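Local coordinates for Sqt1 (Chaetomium thermophilum, PDB 4ZOY), which probably acts as a dedicated WD40-repeat chaperone that captures a nascent ribosomal protein during its synthesis, for ribosome biogenesis, at residues A[117-122]-A[128-133]. Sequence-based numbering, arbitrary orientation.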
loop_
_atom_site.group_PDB
_atom_site.type_symbol
_atom_site.label_atom_id
_atom_site.label_comp_id
_atom_site.label_asym_id
_atom_site.label_seq_id
_atom_site.Cartn_x
_atom_site.Cartn_y
_atom_site.Cartn_z
ATOM N N TYR A 117 12.127 -13.991 -6.305
ATOM C CA TYR A 117 13.123 -14.646 -5.466
ATOM C C TYR A 117 12.463 -15.598 -4.489
ATOM O O TYR A 117 11.500 -15.228 -3.810
ATOM C CB TYR A 117 13.942 -13.612 -4.678
ATOM C CG TYR A 117 14.723 -12.633 -5.530
ATOM C CD1 TYR A 117 14.118 -11.498 -6.061
ATOM C CD2 TYR A 117 16.072 -12.833 -5.789
ATOM C CE1 TYR A 117 14.823 -10.602 -6.836
ATOM C CE2 TYR A 117 16.786 -11.945 -6.567
ATOM C CZ TYR A 117 16.163 -10.833 -7.088
ATOM O OH TYR A 117 16.880 -9.952 -7.862
ATOM N N ALA A 118 12.979 -16.819 -4.402
ATOM C CA ALA A 118 12.528 -17.741 -3.374
ATOM C C ALA A 118 13.155 -17.355 -2.041
ATOM O O ALA A 118 14.330 -16.995 -1.982
ATOM C CB ALA A 118 12.883 -19.178 -3.746
ATOM N N VAL A 119 12.364 -17.423 -0.976
ATOM C CA VAL A 119 12.822 -17.027 0.347
ATOM C C VAL A 119 12.818 -18.210 1.301
ATOM O O VAL A 119 11.846 -18.960 1.360
ATOM C CB VAL A 119 11.937 -15.912 0.941
ATOM C CG1 VAL A 119 12.480 -15.452 2.291
ATOM C CG2 VAL A 119 11.829 -14.741 -0.026
ATOM N N SER A 120 13.910 -18.375 2.044
ATOM C CA SER A 120 13.983 -19.382 3.096
ATOM C C SER A 120 14.411 -18.743 4.407
ATOM O O SER A 120 15.402 -18.019 4.455
ATOM C CB SER A 120 14.952 -20.502 2.716
ATOM O OG SER A 120 14.385 -21.354 1.741
ATOM N N VAL A 121 13.659 -19.015 5.469
ATOM C CA VAL A 121 13.912 -18.409 6.773
ATOM C C VAL A 121 13.988 -19.492 7.858
ATOM O O VAL A 121 12.993 -19.790 8.520
ATOM C CB VAL A 121 12.830 -17.370 7.119
ATOM C CG1 VAL A 121 13.127 -16.706 8.457
ATOM C CG2 VAL A 121 12.740 -16.316 6.027
ATOM N N PRO A 122 15.189 -20.080 8.031
ATOM C CA PRO A 122 15.513 -21.185 8.940
ATOM C C PRO A 122 15.438 -20.739 10.384
ATOM O O PRO A 122 16.282 -19.975 10.795
ATOM C CB PRO A 122 16.956 -21.529 8.583
ATOM C CG PRO A 122 17.144 -20.997 7.193
ATOM C CD PRO A 122 16.342 -19.725 7.189
ATOM N N ALA A 128 17.534 -16.015 6.992
ATOM C CA ALA A 128 17.185 -15.664 5.617
ATOM C C ALA A 128 18.174 -15.960 4.486
ATOM O O ALA A 128 19.282 -15.429 4.443
ATOM C CB ALA A 128 16.815 -14.188 5.577
ATOM N N GLN A 129 17.711 -16.787 3.549
ATOM C CA GLN A 129 18.370 -17.029 2.272
ATOM C C GLN A 129 17.431 -16.646 1.125
ATOM O O GLN A 129 16.216 -16.837 1.214
ATOM C CB GLN A 129 18.794 -18.491 2.150
ATOM C CG GLN A 129 20.014 -18.859 2.981
ATOM C CD GLN A 129 21.311 -18.554 2.258
ATOM O OE1 GLN A 129 21.703 -19.270 1.335
ATOM N NE2 GLN A 129 21.979 -17.481 2.665
ATOM N N PHE A 130 18.001 -16.105 0.052
ATOM C CA PHE A 130 17.219 -15.615 -1.078
ATOM C C PHE A 130 17.805 -16.122 -2.386
ATOM O O PHE A 130 19.008 -16.002 -2.624
ATOM C CB PHE A 130 17.170 -14.081 -1.072
ATOM C CG PHE A 130 16.624 -13.505 0.201
ATOM C CD1 PHE A 130 17.451 -13.315 1.298
ATOM C CD2 PHE A 130 15.281 -13.177 0.313
ATOM C CE1 PHE A 130 16.950 -12.803 2.476
ATOM C CE2 PHE A 130 14.777 -12.662 1.490
ATOM C CZ PHE A 130 15.609 -12.479 2.573
ATOM N N LYS A 131 16.956 -16.684 -3.235
ATOM C CA LYS A 131 17.420 -17.235 -4.501
ATOM C C LYS A 131 16.584 -16.762 -5.682
ATOM O O LYS A 131 15.383 -17.016 -5.740
ATOM C CB LYS A 131 17.414 -18.763 -4.447
ATOM C CG LYS A 131 17.859 -19.419 -5.743
ATOM C CD LYS A 131 17.887 -20.932 -5.616
ATOM C CE LYS A 131 18.171 -21.586 -6.959
ATOM N NZ LYS A 131 19.325 -20.941 -7.646
ATOM N N PHE A 132 17.225 -16.085 -6.627
ATOM C CA PHE A 132 16.551 -15.640 -7.838
ATOM C C PHE A 132 15.991 -16.831 -8.609
ATOM O O PHE A 132 16.679 -17.835 -8.795
ATOM C CB PHE A 132 17.506 -14.832 -8.718
ATOM C CG PHE A 132 16.923 -14.451 -10.046
ATOM C CD1 PHE A 132 15.904 -13.514 -10.130
ATOM C CD2 PHE A 132 17.382 -15.038 -11.213
ATOM C CE1 PHE A 132 15.365 -13.164 -11.351
ATOM C CE2 PHE A 132 16.844 -14.694 -12.437
ATOM C CZ PHE A 132 15.831 -13.755 -12.508
ATOM N N LEU A 133 14.740 -16.723 -9.050
ATOM C CA LEU A 133 14.089 -17.821 -9.756
ATOM C C LEU A 133 13.710 -17.462 -11.184
ATOM O O LEU A 133 13.921 -18.250 -12.105
ATOM C CB LEU A 133 12.837 -18.270 -9.009
ATOM C CG LEU A 133 13.009 -18.888 -7.628
ATOM C CD1 LEU A 133 11.680 -19.489 -7.188
ATOM C CD2 LEU A 133 14.115 -19.936 -7.621
#
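Y117 meets F132 in a T-shaped pair at a non-hydrogen-bonded position of an antiparallel hairpin: the edge of F132 faces the tyrosine ring, planes at 62° and centroids 5.6 Å apart. CD1 of F132 sits over the rim of that face, and Y117 CD2 comes within 3.5 Å of F132 CA, so one side of the ring also touches the partner backbone. Y117 gets there with CG beside its own backbone N (chi1 -61°), whereas F132 has CG anti to N (chi1 174°). On the same side of the sheet, V119 lies alongside F130, its CG1 3.7 Å from F130 CE2. A118 and S120 pair with K131 and Q129 through two hydrogen bonds each, as from S120 N to Q129 O (2.9 Å). Their side chains leave from the opposite side, where L133 CD1 meets A118 CB at 3.7 Å. R115 hydrogen-bonds through NE to Y117 OH and makes a cation-pi contact with F132, consistent with fixing the pair. A leucine in place of Y117 would probably leave the F132 edge without its aromatic face and R115 NE without the hydroxyl. F83 meets both Y117 and F130. Strands 114-120 and 129-136 form the outer hairpin of a four-stranded beta-propeller blade, with 129-136 outermost and 104-109 flanking 114-120 on the inner side.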